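Local coordinates for PmbA-related protein (Thermotoga maritima, PDB 1VL4) that is probably a metallopeptidase of the PmbA/TldD family and has been regarded as a putative modulator of DNA gyrase, at residues Phe43-Ala48 against Glu130-Ala135; Asp145-Met150 against Glu220-Ile225; Pro152-Lys157 against Leu182-Ile187; Gly196-Leu201 against Glu211-Arg216. All blocks are in the same frame, centred on the assembly; numbering follows the deposited sequence.

Interaction 1 (Phe43-Ala48 against Glu130-Ala135)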
loop_
_atom_site.group_PDB
_atom_site.type_symbol
_atom_site.label_atom_id
_atom_site.label_comp_id
_atom_site.label_asym_id
_atom_site.label_seq_id
_atom_site.Cartn_x
_atom_site.Cartn_y
_atom_site.Cartn_z
ATOM N N PHE A 43 -6.649 -15.820 8.631
ATOM C CA PHE A 43 -7.011 -15.379 9.901
ATOM C C PHE A 43 -5.822 -14.655 10.486
ATOM O O PHE A 43 -4.726 -15.175 10.493
ATOM C CB PHE A 43 -7.417 -16.548 10.779
ATOM C CG PHE A 43 -7.859 -16.122 12.131
ATOM C CD1 PHE A 43 -6.921 -15.882 13.142
ATOM C CD2 PHE A 43 -9.188 -15.891 12.405
ATOM C CE1 PHE A 43 -7.299 -15.466 14.361
ATOM C CE2 PHE A 43 -9.578 -15.453 13.691
ATOM C CZ PHE A 43 -8.614 -15.228 14.651
ATOM N N SER A 44 -6.043 -13.449 10.980
ATOM C CA SER A 44 -4.980 -12.731 11.647
ATOM C C SER A 44 -5.487 -12.036 12.873
ATOM O O SER A 44 -6.657 -11.708 12.955
ATOM C CB SER A 44 -4.430 -11.668 10.704
ATOM O OG SER A 44 -5.386 -10.657 10.489
ATOM N N LEU A 45 -4.596 -11.819 13.823
ATOM C CA LEU A 45 -4.858 -11.040 14.960
ATOM C C LEU A 45 -3.639 -10.263 15.491
ATOM O O LEU A 45 -2.466 -10.700 15.361
ATOM C CB LEU A 45 -5.501 -11.868 16.047
ATOM C CG LEU A 45 -4.694 -12.915 16.753
ATOM C CD1 LEU A 45 -3.843 -12.255 17.856
ATOM C CD2 LEU A 45 -5.656 -13.934 17.361
ATOM N N ARG A 46 -3.950 -9.100 16.064
ATOM C CA ARG A 46 -2.927 -8.202 16.643
ATOM C C ARG A 46 -3.314 -7.775 18.015
ATOM O O ARG A 46 -4.451 -7.345 18.234
ATOM C CB ARG A 46 -2.763 -6.999 15.738
ATOM C CG ARG A 46 -1.736 -5.980 16.183
ATOM C CD ARG A 46 -1.703 -4.793 15.201
ATOM N NE ARG A 46 -2.521 -3.661 15.667
ATOM C CZ ARG A 46 -3.046 -2.721 14.876
ATOM N NH1 ARG A 46 -2.891 -2.763 13.551
ATOM N NH2 ARG A 46 -3.755 -1.737 15.408
ATOM N N LEU A 47 -2.383 -7.952 18.947
ATOM C CA LEU A 47 -2.464 -7.396 20.276
ATOM C C LEU A 47 -1.619 -6.120 20.314
ATOM O O LEU A 47 -0.501 -6.078 19.805
ATOM C CB LEU A 47 -1.907 -8.380 21.309
ATOM C CG LEU A 47 -2.368 -9.831 21.213
ATOM C CD1 LEU A 47 -1.828 -10.551 22.444
ATOM C CD2 LEU A 47 -3.900 -9.928 21.153
ATOM N N ALA A 48 -2.181 -5.102 20.918
ATOM C CA ALA A 48 -1.564 -3.809 21.084
ATOM C C ALA A 48 -1.384 -3.616 22.585
ATOM O O ALA A 48 -2.353 -3.524 23.308
ATOM C CB ALA A 48 -2.480 -2.742 20.531
ATOM N N GLU A 130 -7.194 -21.242 20.529
ATOM C CA GLU A 130 -5.808 -21.669 20.491
ATOM C C GLU A 130 -4.915 -20.648 19.785
ATOM O O GLU A 130 -3.779 -20.445 20.178
ATOM C CB GLU A 130 -5.661 -23.027 19.804
ATOM C CG GLU A 130 -6.341 -24.189 20.582
ATOM C CD GLU A 130 -6.305 -25.531 19.791
ATOM O OE1 GLU A 130 -6.948 -25.643 18.726
ATOM O OE2 GLU A 130 -5.627 -26.473 20.239
ATOM N N LYS A 131 -5.430 -20.022 18.739
ATOM C CA LYS A 131 -4.670 -18.964 18.065
ATOM C C LYS A 131 -4.485 -17.790 19.001
ATOM O O LYS A 131 -3.366 -17.303 19.131
ATOM C CB LYS A 131 -5.374 -18.526 16.769
ATOM C CG LYS A 131 -5.559 -19.665 15.800
ATOM C CD LYS A 131 -6.275 -19.252 14.542
ATOM C CE LYS A 131 -6.800 -20.427 13.735
ATOM N NZ LYS A 131 -6.955 -20.142 12.231
ATOM N N MET A 132 -5.556 -17.389 19.729
ATOM C CA MET A 132 -5.456 -16.300 20.648
ATOM C C MET A 132 -4.449 -16.638 21.714
ATOM O O MET A 132 -3.659 -15.776 22.112
ATOM C CB MET A 132 -6.807 -15.994 21.318
ATOM C CG MET A 132 -7.826 -15.419 20.385
ATOM S SD MET A 132 -9.506 -15.557 21.102
ATOM C CE MET A 132 -9.259 -14.752 22.687
ATOM N N ASP A 133 -4.485 -17.880 22.191
ATOM C CA ASP A 133 -3.616 -18.292 23.310
ATOM C C ASP A 133 -2.129 -18.263 22.891
ATOM O O ASP A 133 -1.278 -17.862 23.684
ATOM C CB ASP A 133 -4.022 -19.666 23.871
ATOM C CG ASP A 133 -5.299 -19.617 24.752
ATOM O OD1 ASP A 133 -5.703 -18.540 25.245
ATOM O OD2 ASP A 133 -5.920 -20.680 24.964
ATOM N N MET A 134 -1.831 -18.613 21.645
ATOM C CA MET A 134 -0.486 -18.414 21.100
ATOM C C MET A 134 0.029 -16.949 21.168
ATOM O O MET A 134 1.173 -16.691 21.570
ATOM C CB MET A 134 -0.385 -18.935 19.662
ATOM C CG MET A 134 -0.494 -20.438 19.584
ATOM S SD MET A 134 -0.413 -21.128 17.878
ATOM C CE MET A 134 1.299 -21.028 17.648
ATOM N N ALA A 135 -0.802 -16.016 20.720
ATOM C CA ALA A 135 -0.480 -14.593 20.764
ATOM C C ALA A 135 -0.317 -14.091 22.200
ATOM O O ALA A 135 0.671 -13.420 22.508
ATOM C CB ALA A 135 -1.545 -13.812 20.008
#
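Phe43, Leu45 and Leu47, alternate residues of strand 32-48, meet Lys131, Met132 and Ala135 where helix 128-143 lies on one face of a six-stranded antiparallel sheet. This is alpha-on-beta packing: the axes of the two short segments approach to 9.5 Å and run 37° apart, and no hydrogen bond passes between them. Lys131 leaves the helix with CG anti to its carbonyl carbon and runs on extended, with its CD methylene against the Phe43 ring, 3.7 Å from Phe43 CD1. The two side chains cross obliquely, and Lys131 NZ lies 3.9 Å from Phe43 CB. NZ then reaches Asp158 of the adjacent strand 148-167 in a salt bridge, which gives this buried lysine an opposite charge. An alanine in place of Lys131 would probably leave Asp158 without this charged partner and open a gap beside the Phe43 ring. Leu45 holds CG between the backbone N and the carbonyl carbon (chi1 70°), the crowded position; its two methyls meet different neighbours. CD2 sits at the edge of the Phe43 ring, in its plane, and is 4.0 Å from Met132 CG; the leucine and methionine side chains meet at about a right angle. Phe43 and Met132 also pack on Asn94 and Val97 of the second subunit, respectively. The other methyl, Leu45 CD1, presses on Ala135 CB at 3.5 Å. Leu47 CD1 completes the contact, 4.1 Å from Ala135 CB and 3.8 Å from Ala135 O.

Interaction 2 (Asp145-Met150 against Glu220-Ile225)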
loop_
_atom_site.group_PDB
_atom_site.type_symbol
_atom_site.label_atom_id
_atom_site.label_comp_id
_atom_site.label_asym_id
_atom_site.label_seq_id
_atom_site.Cartn_x
_atom_site.Cartn_y
_atom_site.Cartn_z
ATOM N N ASP A 145 10.110 -9.763 31.817
ATOM C CA ASP A 145 11.246 -9.081 32.410
ATOM C C ASP A 145 10.887 -7.643 32.832
ATOM O O ASP A 145 10.311 -6.900 32.054
ATOM C CB ASP A 145 12.396 -9.069 31.422
ATOM C CG ASP A 145 13.717 -8.827 32.112
ATOM O OD1 ASP A 145 13.895 -7.722 32.634
ATOM O OD2 ASP A 145 14.556 -9.742 32.141
ATOM N N GLU A 146 11.273 -7.248 34.044
ATOM C CA GLU A 146 10.951 -5.901 34.550
ATOM C C GLU A 146 11.530 -4.766 33.678
ATOM O O GLU A 146 11.047 -3.635 33.710
ATOM C CB GLU A 146 11.374 -5.756 36.013
ATOM C CG GLU A 146 12.870 -5.925 36.322
ATOM C CD GLU A 146 13.191 -5.521 37.767
ATOM O OE1 GLU A 146 12.365 -4.817 38.347
ATOM O OE2 GLU A 146 14.245 -5.911 38.325
ATOM N N ARG A 147 12.542 -5.080 32.871
ATOM C CA ARG A 147 13.171 -4.087 32.027
ATOM C C ARG A 147 12.341 -3.766 30.817
ATOM O O ARG A 147 12.550 -2.736 30.187
ATOM C CB ARG A 147 14.557 -4.583 31.604
ATOM C CG ARG A 147 15.550 -4.668 32.799
ATOM C CD ARG A 147 16.842 -5.294 32.365
ATOM N NE ARG A 147 16.680 -6.718 32.208
ATOM C CZ ARG A 147 17.678 -7.596 32.098
ATOM N NH1 ARG A 147 18.940 -7.209 32.116
ATOM N NH2 ARG A 147 17.397 -8.874 31.946
ATOM N N VAL A 148 11.423 -4.664 30.455
ATOM C CA VAL A 148 10.488 -4.395 29.357
ATOM C C VAL A 148 9.394 -3.459 29.849
ATOM O O VAL A 148 8.716 -3.749 30.854
ATOM C CB VAL A 148 9.879 -5.696 28.795
ATOM C CG1 VAL A 148 8.913 -5.395 27.686
ATOM C CG2 VAL A 148 10.993 -6.564 28.292
ATOM N N VAL A 149 9.252 -2.310 29.170
ATOM C CA VAL A 149 8.310 -1.275 29.581
ATOM C C VAL A 149 6.996 -1.463 28.831
ATOM O O VAL A 149 5.936 -1.066 29.306
ATOM C CB VAL A 149 8.852 0.194 29.380
ATOM C CG1 VAL A 149 10.047 0.426 30.239
ATOM C CG2 VAL A 149 9.233 0.503 27.955
ATOM N N MET A 150 7.066 -2.048 27.649
ATOM C CA MET A 150 5.854 -2.451 26.994
ATOM C C MET A 150 6.103 -3.389 25.835
ATOM O O MET A 150 7.253 -3.663 25.421
ATOM C CB MET A 150 5.087 -1.234 26.517
ATOM C CG MET A 150 5.606 -0.595 25.275
ATOM S SD MET A 150 4.555 0.825 24.886
ATOM C CE MET A 150 5.585 2.140 25.532
ATOM N N GLU A 220 16.197 -9.027 22.583
ATOM C CA GLU A 220 16.598 -8.061 21.574
ATOM C C GLU A 220 16.608 -6.626 22.114
ATOM O O GLU A 220 17.639 -5.939 22.102
ATOM C CB GLU A 220 15.722 -8.194 20.339
ATOM C CG GLU A 220 15.956 -9.477 19.524
ATOM C CD GLU A 220 17.266 -9.441 18.723
ATOM O OE1 GLU A 220 17.393 -8.576 17.816
ATOM O OE2 GLU A 220 18.148 -10.297 18.984
ATOM N N ALA A 221 15.491 -6.203 22.670
ATOM C CA ALA A 221 15.369 -4.862 23.216
ATOM C C ALA A 221 16.338 -4.582 24.370
ATOM O O ALA A 221 16.956 -3.517 24.436
ATOM C CB ALA A 221 13.912 -4.624 23.675
ATOM N N ILE A 222 16.446 -5.539 25.285
ATOM C CA ILE A 222 17.233 -5.372 26.498
ATOM C C ILE A 222 18.727 -5.242 26.195
ATOM O O ILE A 222 19.455 -4.503 26.863
ATOM C CB ILE A 222 16.998 -6.561 27.444
ATOM C CG1 ILE A 222 15.667 -6.402 28.178
ATOM C CG2 ILE A 222 18.115 -6.702 28.494
ATOM C CD1 ILE A 222 15.102 -7.711 28.734
ATOM N N SER A 223 19.179 -5.992 25.193
ATOM C CA SER A 223 20.580 -6.014 24.820
ATOM C C SER A 223 21.077 -4.657 24.303
ATOM O O SER A 223 22.291 -4.399 24.309
ATOM C CB SER A 223 20.841 -7.104 23.795
ATOM O OG SER A 223 20.265 -6.787 22.561
ATOM N N LEU A 224 20.146 -3.803 23.875
ATOM C CA LEU A 224 20.484 -2.454 23.413
ATOM C C LEU A 224 20.511 -1.430 24.551
ATOM O O LEU A 224 20.843 -0.257 24.325
ATOM C CB LEU A 224 19.517 -1.993 22.321
ATOM C CG LEU A 224 19.557 -2.825 21.054
ATOM C CD1 LEU A 224 18.409 -2.390 20.159
ATOM C CD2 LEU A 224 20.904 -2.709 20.351
ATOM N N ILE A 225 20.183 -1.848 25.766
ATOM C CA ILE A 225 20.252 -0.915 26.888
ATOM C C ILE A 225 21.708 -0.566 27.096
ATOM O O ILE A 225 22.549 -1.468 27.124
ATOM C CB ILE A 225 19.678 -1.518 28.166
ATOM C CG1 ILE A 225 18.169 -1.798 27.983
ATOM C CG2 ILE A 225 19.978 -0.603 29.374
ATOM C CD1 ILE A 225 17.601 -2.570 29.154
#
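The guanidinium of Arg147 has Ile222 CG2 over the centre of one face, 3.7 Å above its plane, and Asp145 CG at its edge, in plane. The acid and base belong to an Asx turn within the type I beta turn Asp145-Val148 that leads into strand 148-167; Ile222 comes from the last turns of helix 210-223. Arg147 grips Asp145 side-on: NE donates to OD1 at 3.0 Å from above the carboxylate plane, 37° out of it, and NH2 forms a salt bridge with OD2 at 3.0 Å, on the syn side but 32° out of that plane. OD1 also takes the backbone N-H of Arg147 with its anti lone pair, 3.0 Å from Arg147 N to Asp145 OD1. The paired groups, tilted against each other, both touch the isoleucine. The bend of the arginine at chi3 (-75°) turns NE toward Asp145 OD1. Ile222 and Arg147 meet at about a right angle. While CG2 rests on the guanidinium, Ile222 CD1 lies against the carboxylate, 3.8 Å from Asp145 CG, and also near Arg147 NE. On the margins, Val148 CG2 stands 4.3 Å from Ile222 CD1, and Arg147 CD 4.3 Å from Ile225 CD1.

Interaction 3 (Pro152-Lys157 against Leu182-Ile187)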
loop_
_atom_site.group_PDB
_atom_site.type_symbol
_atom_site.label_atom_id
_atom_site.label_comp_id
_atom_site.label_asym_id
_atom_site.label_seq_id
_atom_site.Cartn_x
_atom_site.Cartn_y
_atom_site.Cartn_z
ATOM N N PRO A 152 4.501 -3.400 22.254
ATOM C CA PRO A 152 3.524 -2.625 21.497
ATOM C C PRO A 152 2.741 -3.480 20.511
ATOM O O PRO A 152 1.614 -3.148 20.164
ATOM C CB PRO A 152 4.399 -1.621 20.737
ATOM C CG PRO A 152 5.754 -1.671 21.438
ATOM C CD PRO A 152 5.889 -3.035 21.918
ATOM N N THR A 153 3.357 -4.564 20.049
ATOM C CA THR A 153 2.755 -5.411 19.082
ATOM C C THR A 153 3.072 -6.878 19.304
ATOM O O THR A 153 4.187 -7.256 19.567
ATOM C CB THR A 153 3.152 -4.976 17.642
ATOM O OG1 THR A 153 2.640 -3.681 17.377
ATOM C CG2 THR A 153 2.575 -5.900 16.592
ATOM N N VAL A 154 2.022 -7.696 19.187
ATOM C CA VAL A 154 2.153 -9.124 18.878
ATOM C C VAL A 154 1.191 -9.388 17.733
ATOM O O VAL A 154 0.016 -8.968 17.755
ATOM C CB VAL A 154 1.817 -10.028 20.078
ATOM C CG1 VAL A 154 1.722 -11.474 19.666
ATOM C CG2 VAL A 154 2.820 -9.860 21.191
ATOM N N MET A 155 1.691 -10.043 16.719
ATOM C CA MET A 155 0.865 -10.395 15.595
ATOM C C MET A 155 0.942 -11.881 15.206
ATOM O O MET A 155 2.006 -12.457 15.030
ATOM C CB MET A 155 1.202 -9.500 14.422
ATOM C CG MET A 155 0.134 -9.460 13.327
ATOM S SD MET A 155 0.825 -8.745 11.828
ATOM C CE MET A 155 1.478 -7.228 12.647
ATOM N N TYR A 156 -0.244 -12.450 15.008
ATOM C CA TYR A 156 -0.450 -13.809 14.526
ATOM C C TYR A 156 -1.122 -13.748 13.142
ATOM O O TYR A 156 -2.094 -13.006 12.941
ATOM C CB TYR A 156 -1.357 -14.576 15.537
ATOM C CG TYR A 156 -1.789 -15.960 15.014
ATOM C CD1 TYR A 156 -2.906 -16.102 14.172
ATOM C CD2 TYR A 156 -1.045 -17.106 15.313
ATOM C CE1 TYR A 156 -3.268 -17.340 13.637
ATOM C CE2 TYR A 156 -1.415 -18.328 14.828
ATOM C CZ TYR A 156 -2.532 -18.447 13.971
ATOM O OH TYR A 156 -2.871 -19.689 13.451
ATOM N N LYS A 157 -0.690 -14.604 12.235
ATOM C CA LYS A 157 -1.402 -14.820 11.022
ATOM C C LYS A 157 -1.314 -16.250 10.497
ATOM O O LYS A 157 -0.255 -16.859 10.549
ATOM C CB LYS A 157 -0.904 -13.863 9.927
ATOM C CG LYS A 157 -1.801 -13.944 8.686
ATOM C CD LYS A 157 -1.601 -12.787 7.714
ATOM C CE LYS A 157 -2.551 -12.910 6.536
ATOM N NZ LYS A 157 -2.286 -11.830 5.519
ATOM N N LEU A 182 4.119 -15.723 13.581
ATOM C CA LEU A 182 3.893 -15.120 14.850
ATOM C C LEU A 182 5.057 -14.176 15.080
ATOM O O LEU A 182 6.212 -14.572 14.886
ATOM C CB LEU A 182 3.838 -16.158 15.950
ATOM C CG LEU A 182 3.455 -15.747 17.362
ATOM C CD1 LEU A 182 2.153 -14.956 17.459
ATOM C CD2 LEU A 182 3.395 -16.978 18.285
ATOM N N PHE A 183 4.727 -12.957 15.509
ATOM C CA PHE A 183 5.666 -11.842 15.606
ATOM C C PHE A 183 5.409 -11.160 16.938
ATOM O O PHE A 183 4.278 -11.051 17.415
ATOM C CB PHE A 183 5.479 -10.837 14.439
ATOM C CG PHE A 183 6.159 -9.446 14.646
ATOM C CD1 PHE A 183 7.485 -9.238 14.234
ATOM C CD2 PHE A 183 5.477 -8.388 15.210
ATOM C CE1 PHE A 183 8.095 -8.042 14.388
ATOM C CE2 PHE A 183 6.098 -7.175 15.386
ATOM C CZ PHE A 183 7.418 -6.994 14.952
ATOM N N ALA A 184 6.480 -10.681 17.550
ATOM C CA ALA A 184 6.375 -9.870 18.746
ATOM C C ALA A 184 7.416 -8.759 18.731
ATOM O O ALA A 184 8.540 -8.953 18.223
ATOM C CB ALA A 184 6.554 -10.727 19.974
ATOM N N MET A 185 7.036 -7.609 19.277
ATOM C CA MET A 185 7.958 -6.467 19.425
ATOM C C MET A 185 7.874 -5.938 20.851
ATOM O O MET A 185 6.768 -5.683 21.369
ATOM C CB MET A 185 7.644 -5.342 18.406
ATOM C CG MET A 185 8.748 -4.258 18.357
ATOM S SD MET A 185 8.053 -2.607 18.293
ATOM C CE MET A 185 9.151 -1.642 19.323
ATOM N N ALA A 186 9.042 -5.762 21.473
ATOM C CA ALA A 186 9.123 -5.269 22.825
ATOM C C ALA A 186 9.926 -3.961 22.906
ATOM O O ALA A 186 10.751 -3.672 22.056
ATOM C CB ALA A 186 9.686 -6.328 23.727
ATOM N N ILE A 187 9.602 -3.139 23.891
ATOM C CA ILE A 187 10.379 -1.902 24.211
ATOM C C ILE A 187 10.984 -1.987 25.609
ATOM O O ILE A 187 10.257 -2.203 26.586
ATOM C CB ILE A 187 9.502 -0.637 24.102
ATOM C CG1 ILE A 187 8.986 -0.507 22.656
ATOM C CG2 ILE A 187 10.288 0.631 24.546
ATOM C CD1 ILE A 187 8.084 0.642 22.404
#
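From Thr153 paired with Met185 to Tyr156 paired with Leu182, the two arms of a beta hairpin run antiparallel at 178°, their backbones joined by three hydrogen bonds: Met185 N to Thr153 O, Met155 N to Phe183 O and Phe183 N to Met155 O. The last of these is the shortest, at 2.8 Å from Phe183 N to Met155 O. Thr153-Met185 and Met155-Phe183 are hydrogen-bonded pairs and share one face of the sheet. There the methyl Thr153 CG2 lies at the edge of the Phe183 ring, in its plane and 3.9 Å from CE2. Val154-Ala184 and Tyr156-Leu182 are non-hydrogen-bonded pairs on the other face, against which helices 128-143 and 210-223 pack. Val154, with CG1 anti to its backbone N (chi1 170°), spreads its methyls, CG2 to Ala184 CB at 4.0 Å and CG1 to Leu182 CD1 at 4.1 Å. Leu182 CD1 also lies at the edge of the Tyr156 ring, near its plane and 4.0 Å from Tyr156 CB; the tyrosine OH bonds to Asp158. At the other end Pro152 CG presses tightly on Ile187 CD1, 3.4 Å away, and meets Met185 CE at 4.0 Å. An alanine in place of Pro152 would probably open a gap in front of Ile187 CD1 and set the end of Met185 freer to turn. Having no N-H, Pro152 can give no hydrogen bond to Met185 O, so the backbone bonding is interrupted at Pro152, where side-chain contacts with Met185 and Ile187 take over.

Interaction 4 (Gly196-Leu201 against Glu211-Arg216)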
loop_
_atom_site.group_PDB
_atom_site.type_symbol
_atom_site.label_atom_id
_atom_site.label_comp_id
_atom_site.label_asym_id
_atom_site.label_seq_id
_atom_site.Cartn_x
_atom_site.Cartn_y
_atom_site.Cartn_z
ATOM N N GLY A 196 13.070 -4.028 20.228
ATOM C CA GLY A 196 13.513 -5.336 19.804
ATOM C C GLY A 196 12.294 -6.027 19.204
ATOM O O GLY A 196 11.150 -5.698 19.549
ATOM N N SER A 197 12.536 -6.935 18.271
ATOM C CA SER A 197 11.461 -7.773 17.744
ATOM C C SER A 197 11.980 -9.119 17.284
ATOM O O SER A 197 13.210 -9.335 17.130
ATOM C CB SER A 197 10.709 -7.057 16.628
ATOM O OG SER A 197 11.448 -6.917 15.429
ATOM N N TRP A 198 11.057 -10.058 17.123
ATOM C CA TRP A 198 11.402 -11.359 16.585
ATOM C C TRP A 198 10.147 -11.958 15.940
ATOM O O TRP A 198 9.041 -11.686 16.391
ATOM C CB TRP A 198 11.932 -12.277 17.711
ATOM C CG TRP A 198 12.657 -13.467 17.189
ATOM C CD1 TRP A 198 12.202 -14.733 17.094
ATOM C CD2 TRP A 198 13.969 -13.468 16.619
ATOM N NE1 TRP A 198 13.137 -15.533 16.483
ATOM C CE2 TRP A 198 14.244 -14.785 16.211
ATOM C CE3 TRP A 198 14.945 -12.485 16.443
ATOM C CZ2 TRP A 198 15.447 -15.149 15.629
ATOM C CZ3 TRP A 198 16.153 -12.849 15.875
ATOM C CH2 TRP A 198 16.388 -14.169 15.481
ATOM N N TYR A 199 10.338 -12.788 14.913
ATOM C CA TYR A 199 9.245 -13.526 14.279
ATOM C C TYR A 199 9.716 -14.924 13.933
ATOM O O TYR A 199 10.942 -15.195 13.780
ATOM C CB TYR A 199 8.749 -12.831 12.989
ATOM C CG TYR A 199 9.783 -12.776 11.891
ATOM C CD1 TYR A 199 9.926 -13.809 10.948
ATOM C CD2 TYR A 199 10.640 -11.704 11.804
ATOM C CE1 TYR A 199 10.961 -13.740 9.958
ATOM C CE2 TYR A 199 11.642 -11.638 10.838
ATOM C CZ TYR A 199 11.804 -12.650 9.942
ATOM O OH TYR A 199 12.809 -12.491 9.019
ATOM N N GLU A 200 8.750 -15.819 13.808
ATOM C CA GLU A 200 8.993 -17.134 13.186
ATOM C C GLU A 200 7.925 -17.315 12.070
ATOM O O GLU A 200 6.783 -16.884 12.208
ATOM C CB GLU A 200 8.910 -18.259 14.226
ATOM C CG GLU A 200 10.184 -18.475 15.113
ATOM C CD GLU A 200 9.971 -19.331 16.427
ATOM O OE1 GLU A 200 8.952 -20.077 16.576
ATOM O OE2 GLU A 200 10.882 -19.242 17.316
ATOM N N LEU A 201 8.356 -17.887 10.945
ATOM C CA LEU A 201 7.452 -18.372 9.856
ATOM C C LEU A 201 7.378 -19.881 9.980
ATOM O O LEU A 201 8.371 -20.519 10.351
ATOM C CB LEU A 201 8.007 -17.955 8.502
ATOM C CG LEU A 201 7.760 -16.483 8.221
ATOM C CD1 LEU A 201 8.865 -15.912 7.337
ATOM C CD2 LEU A 201 6.392 -16.289 7.588
ATOM N N GLU A 211 6.410 -18.698 23.400
ATOM C CA GLU A 211 7.249 -18.356 24.512
ATOM C C GLU A 211 8.642 -17.929 24.020
ATOM O O GLU A 211 9.173 -16.912 24.451
ATOM C CB GLU A 211 7.307 -19.552 25.492
ATOM C CG GLU A 211 8.255 -19.372 26.728
ATOM N N GLU A 212 9.241 -18.677 23.115
ATOM C CA GLU A 212 10.566 -18.273 22.635
ATOM C C GLU A 212 10.538 -16.975 21.821
ATOM O O GLU A 212 11.486 -16.173 21.871
ATOM C CB GLU A 212 11.191 -19.385 21.814
ATOM C CG GLU A 212 12.541 -19.016 21.190
ATOM C CD GLU A 212 13.602 -18.613 22.253
ATOM O OE1 GLU A 212 13.453 -18.938 23.452
ATOM O OE2 GLU A 212 14.600 -17.975 21.876
ATOM N N ILE A 213 9.470 -16.777 21.055
ATOM C CA ILE A 213 9.357 -15.598 20.228
ATOM C C ILE A 213 9.256 -14.332 21.093
ATOM O O ILE A 213 9.877 -13.312 20.785
ATOM C CB ILE A 213 8.136 -15.670 19.250
ATOM C CG1 ILE A 213 8.421 -16.679 18.137
ATOM C CG2 ILE A 213 7.845 -14.289 18.631
ATOM C CD1 ILE A 213 7.182 -17.166 17.367
ATOM N N GLY A 214 8.419 -14.380 22.125
ATOM C CA GLY A 214 8.281 -13.266 23.054
ATOM C C GLY A 214 9.573 -13.016 23.817
ATOM O O GLY A 214 10.005 -11.881 23.960
ATOM N N LYS A 215 10.184 -14.097 24.281
ATOM C CA LYS A 215 11.487 -14.044 25.005
ATOM C C LYS A 215 12.589 -13.393 24.129
ATOM O O LYS A 215 13.260 -12.459 24.562
ATOM C CB LYS A 215 11.877 -15.461 25.419
ATOM C CG LYS A 215 13.102 -15.559 26.338
ATOM C CD LYS A 215 13.667 -16.973 26.405
ATOM C CE LYS A 215 14.624 -17.160 27.594
ATOM N NZ LYS A 215 15.594 -18.282 27.345
ATOM N N ARG A 216 12.765 -13.863 22.886
ATOM C CA ARG A 216 13.665 -13.172 21.944
ATOM C C ARG A 216 13.391 -11.691 21.661
ATOM O O ARG A 216 14.330 -10.929 21.559
ATOM C CB ARG A 216 13.818 -13.919 20.625
ATOM C CG ARG A 216 14.347 -15.283 20.879
ATOM C CD ARG A 216 15.311 -15.818 19.856
ATOM N NE ARG A 216 14.797 -17.011 19.188
ATOM C CZ ARG A 216 15.558 -17.918 18.575
ATOM N NH1 ARG A 216 16.885 -17.786 18.542
ATOM N NH2 ARG A 216 14.994 -18.958 17.980
#
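Trp198 and Arg216 lie with their flat groups nearly face to face, indole and guanidinium planes 25° apart. They join strand 194-202, an outermost strand of the antiparallel sheet, to helix 210-223, which follows it in the chain and runs back nearly antiparallel to it, at 156° between the short segments. Arg216 is bent at chi2 and chi3, and its CB, CD, NE and CZ in turn meet the indole. CB makes a CH-pi contact over the five-membered ring, 4.0 Å from its centroid. CD and NE come next over the same ring system, NE 3.5 Å from Trp198 NE1, and Trp198 CZ2 lies over the centre of one guanidinium face. Glu200 meets that guanidinium differently: its carboxylate plane is turned 86° to it, with OE2 at the guanidinium edge. Glu200 OE2 and Arg216 NH2, 4.2 Å apart, are too far for a salt bridge, though their charges would attract; the firmer partner of the carboxylate is the backbone N of Asn209, bonded to OE1. The carboxylate also lies against Ile213, whose CG1 is 3.5 Å from Glu200 CD. Outside the segments, Lys427 makes a cation-pi contact with Trp198. Ile213 sends its other branch toward the strand backbone, CG2 lying 3.6 Å from Trp198 O.

Overall arrangement
All four contacts belong to one antiparallel sheet and the two helices packed on it. Interaction 3 is the hairpin in the middle, bonded through its backbone to strand 32-48 of interaction 1 on one side and to strand 194-202 of interaction 4 on the other. Interaction 1 is buried and largely apolar; the lysine that takes part pairs in a salt bridge with an aspartate of the neighbouring strand. Interactions 2 and 4 lie at the surface and share helix 210-223; in both an arginine guanidinium is packed by its face, on an isoleucine methyl in one and on an indole in the other. Interaction 3, partly buried, alone carries hydrogen bonds between its segments.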